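Long-range contact in secretion activator protein, hypothetical (Brucella abortus bv. 1 str. 9-941, PDB 7DNP), which is probably a peptidoglycan-cleaving muramidase of glycoside hydrolase family 108 that acts as an autolysin in the type IV secretion system: residues 130-135 / 165-170. Residues are numbered along the deposited sequence; the frame is centred on the assembly and turned at random.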
ATOM      1  N   ILE A 130       6.423   6.148 -13.710  1.00 19.98           N
ATOM      2  CA  ILE A 130       5.881   6.440 -12.384  1.00 20.01           C
ATOM      3  C   ILE A 130       6.135   5.276 -11.437  1.00 18.46           C
ATOM      4  O   ILE A 130       6.563   5.468 -10.291  1.00 19.68           O
ATOM      5  CB  ILE A 130       4.379   6.767 -12.479  1.00 20.95           C
ATOM      6  CG1 ILE A 130       4.158   8.048 -13.284  1.00 19.65           C
ATOM      7  CG2 ILE A 130       3.769   6.886 -11.083  1.00 18.27           C
ATOM      8  CD1 ILE A 130       2.716   8.509 -13.304  1.00 21.07           C
ATOM      9  N   ILE A 131       5.889   4.049 -11.908  1.00 16.97           N
ATOM     10  CA  ILE A 131       6.062   2.869 -11.063  1.00 20.55           C
ATOM     11  C   ILE A 131       7.504   2.757 -10.586  1.00 20.14           C
ATOM     12  O   ILE A 131       7.766   2.532  -9.397  1.00 17.97           O
ATOM     13  CB  ILE A 131       5.624   1.599 -11.814  1.00 15.25           C
ATOM     14  CG1 ILE A 131       4.108   1.599 -12.033  1.00 15.14           C
ATOM     15  CG2 ILE A 131       6.068   0.353 -11.047  1.00 17.89           C
ATOM     16  CD1 ILE A 131       3.645   0.594 -13.072  1.00 17.31           C
ATOM     17  N   ASN A 132       8.461   2.909 -11.508  1.00 16.78           N
ATOM     18  CA  ASN A 132       9.867   2.762 -11.136  1.00 20.33           C
ATOM     19  C   ASN A 132      10.305   3.874 -10.197  1.00 20.32           C
ATOM     20  O   ASN A 132      11.012   3.619  -9.212  1.00 18.85           O
ATOM     21  CB  ASN A 132      10.752   2.735 -12.383  1.00 21.15           C
ATOM     22  CG  ASN A 132      10.747   1.382 -13.066  1.00 20.15           C
ATOM     23  OD1 ASN A 132      10.959   0.354 -12.426  1.00 20.75           O
ATOM     24  ND2 ASN A 132      10.489   1.373 -14.368  1.00 19.87           N
ATOM     25  N   GLU A 133       9.891   5.113 -10.475  1.00 14.66           N
ATOM     26  CA  GLU A 133      10.329   6.229  -9.642  1.00 17.88           C
ATOM     27  C   GLU A 133       9.682   6.195  -8.263  1.00 20.07           C
ATOM     28  O   GLU A 133      10.316   6.587  -7.278  1.00 15.57           O
ATOM     29  CB  GLU A 133      10.036   7.554 -10.341  1.00 18.80           C
ATOM     30  CG  GLU A 133      11.046   7.871 -11.429  1.00 24.52           C
ATOM     31  CD  GLU A 133      10.721   9.135 -12.181  1.00 29.64           C
ATOM     32  OE1 GLU A 133      10.115  10.046 -11.581  1.00 33.35           O
ATOM     33  OE2 GLU A 133      11.083   9.219 -13.374  1.00 37.59           O
ATOM     34  N   LEU A 134       8.432   5.726  -8.172  1.00 18.71           N
ATOM     35  CA  LEU A 134       7.784   5.614  -6.868  1.00 17.64           C
ATOM     36  C   LEU A 134       8.427   4.518  -6.025  1.00 15.11           C
ATOM     37  O   LEU A 134       8.646   4.700  -4.822  1.00 18.66           O
ATOM     38  CB  LEU A 134       6.288   5.350  -7.038  1.00 15.85           C
ATOM     39  CG  LEU A 134       5.479   5.150  -5.750  1.00 14.35           C
ATOM     40  CD1 LEU A 134       5.463   6.418  -4.896  1.00 16.29           C
ATOM     41  CD2 LEU A 134       4.060   4.698  -6.069  1.00 13.93           C
ATOM     42  N   CYS A 135       8.742   3.373  -6.637  1.00 15.76           N
ATOM     43  CA  CYS A 135       9.386   2.305  -5.880  1.00 17.89           C
ATOM     44  C   CYS A 135      10.795   2.705  -5.442  1.00 18.24           C
ATOM     45  O   CYS A 135      11.231   2.345  -4.341  1.00 15.70           O
ATOM     46  CB  CYS A 135       9.396   1.018  -6.704  1.00 19.34           C
ATOM     47  SG  CYS A 135       7.730   0.296  -6.928  1.00 25.12           S
ATOM     48  N   ARG A 165       5.328  -6.883 -10.151  1.00 17.09           N
ATOM     49  CA  ARG A 165       3.908  -7.088 -10.408  1.00 20.31           C
ATOM     50  C   ARG A 165       3.245  -5.814 -10.919  1.00 17.47           C
ATOM     51  O   ARG A 165       2.354  -5.876 -11.774  1.00 18.08           O
ATOM     52  CB  ARG A 165       3.200  -7.591  -9.151  1.00 22.34           C
ATOM     53  CG  ARG A 165       1.808  -8.167  -9.430  1.00 21.67           C
ATOM     54  CD  ARG A 165       1.204  -8.857  -8.216  1.00 26.83           C
ATOM     55  NE  ARG A 165       1.996 -10.001  -7.771  1.00 35.35           N
ATOM     56  CZ  ARG A 165       2.713 -10.023  -6.650  1.00 37.07           C
ATOM     57  NH1 ARG A 165       2.748  -8.958  -5.851  1.00 41.63           N
ATOM     58  NH2 ARG A 165       3.397 -11.113  -6.327  1.00 39.35           N
ATOM     59  N   ALA A 166       3.664  -4.647 -10.419  1.00 17.73           N
ATOM     60  CA  ALA A 166       3.058  -3.399 -10.877  1.00 14.93           C
ATOM     61  C   ALA A 166       3.350  -3.155 -12.353  1.00 18.92           C
ATOM     62  O   ALA A 166       2.442  -2.844 -13.133  1.00 17.38           O
ATOM     63  CB  ALA A 166       3.547  -2.226 -10.032  1.00 17.17           C
ATOM     64  N   LEU A 167       4.616  -3.288 -12.754  1.00 16.49           N
ATOM     65  CA  LEU A 167       4.961  -3.135 -14.164  1.00 19.04           C
ATOM     66  C   LEU A 167       4.215  -4.140 -15.032  1.00 20.25           C
ATOM     67  O   LEU A 167       3.817  -3.815 -16.158  1.00 21.88           O
ATOM     68  CB  LEU A 167       6.470  -3.281 -14.348  1.00 18.30           C
ATOM     69  CG  LEU A 167       7.302  -2.212 -13.636  1.00 19.41           C
ATOM     70  CD1 LEU A 167       8.753  -2.636 -13.516  1.00 21.45           C
ATOM     71  CD2 LEU A 167       7.194  -0.888 -14.357  1.00 19.49           C
ATOM     72  N   ALA A 168       4.015  -5.360 -14.525  1.00 16.97           N
ATOM     73  CA  ALA A 168       3.215  -6.344 -15.244  1.00 21.26           C
ATOM     74  C   ALA A 168       1.777  -5.865 -15.409  1.00 24.27           C
ATOM     75  O   ALA A 168       1.245  -5.847 -16.525  1.00 22.45           O
ATOM     76  CB  ALA A 168       3.261  -7.689 -14.517  1.00 18.46           C
ATOM     77  N   PHE A 169       1.133  -5.460 -14.303  1.00 21.71           N
ATOM     78  CA  PHE A 169      -0.226  -4.928 -14.378  1.00 22.05           C
ATOM     79  C   PHE A 169      -0.321  -3.772 -15.367  1.00 22.88           C
ATOM     80  O   PHE A 169      -1.331  -3.630 -16.065  1.00 20.68           O
ATOM     81  CB  PHE A 169      -0.692  -4.458 -12.995  1.00 21.67           C
ATOM     82  CG  PHE A 169      -1.110  -5.570 -12.075  1.00 21.05           C
ATOM     83  CD1 PHE A 169      -1.627  -6.755 -12.575  1.00 26.88           C
ATOM     84  CD2 PHE A 169      -0.982  -5.428 -10.699  1.00 21.34           C
ATOM     85  CE1 PHE A 169      -2.014  -7.779 -11.714  1.00 27.89           C
ATOM     86  CE2 PHE A 169      -1.362  -6.441  -9.837  1.00 18.02           C
ATOM     87  CZ  PHE A 169      -1.879  -7.618 -10.343  1.00 25.71           C
ATOM     88  N   SER A 170       0.727  -2.950 -15.449  1.00 19.46           N
ATOM     89  CA  SER A 170       0.741  -1.797 -16.344  1.00 23.40           C
ATOM     90  C   SER A 170       0.615  -2.186 -17.813  1.00 26.15           C
ATOM     91  O   SER A 170       0.220  -1.349 -18.634  1.00 24.38           O
ATOM     92  CB  SER A 170       2.027  -0.993 -16.117  1.00 23.71           C
ATOM     93  OG  SER A 170       2.473  -0.390 -17.314  1.00 32.74           O
TER
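Ile131 packs against Ala166, Leu167 and Ser170 where the two last helices of the chain, 127-142 and 148-170, run side by side as an antiparallel helical hairpin, its first helix within the predicted peptidoglycan-domain region that follows the GH108 (lysozyme-clan) region in sequence. The axes of the two short segments lie 10.1 Å apart at 164°, and no hydrogen bond links them, leaving a small interface that is largely apolar. Ile131 is its hub, its CB directed toward the partner helix, and it also touches Val82 of helix 82-93. Its CG1 is anti to the carbonyl carbon (chi1 -68°), which leaves CG2 anti to the backbone N, where it meets two groups at once: CB of Ala166 at 3.7 Å and CD2 of Leu167, also at 3.7 Å. The side chains of Ile131 and Leu167 pass alongside, running opposite ways, and Leu167 CD2 also lies 3.9 Å from Ile131 CB. The other branch of the isoleucine reaches out to CD1, 3.8 Å from Ser170 CB. Ile131 CD1 also touches the backbone oxygen of Ala166 at 3.6 Å, the same O that receives the helical hydrogen bond of Ser170 N. One residue further on, Asn132 lies at the partly exposed margin, its side chain crossing that of Leu167 at about a right angle. The amide oxygen OD1 accepts a hydrogen bond from Arg163 NH1, two residues ahead of 165-170 on the same helix, and the same OD1 lies 3.9 Å from Leu167 CD1.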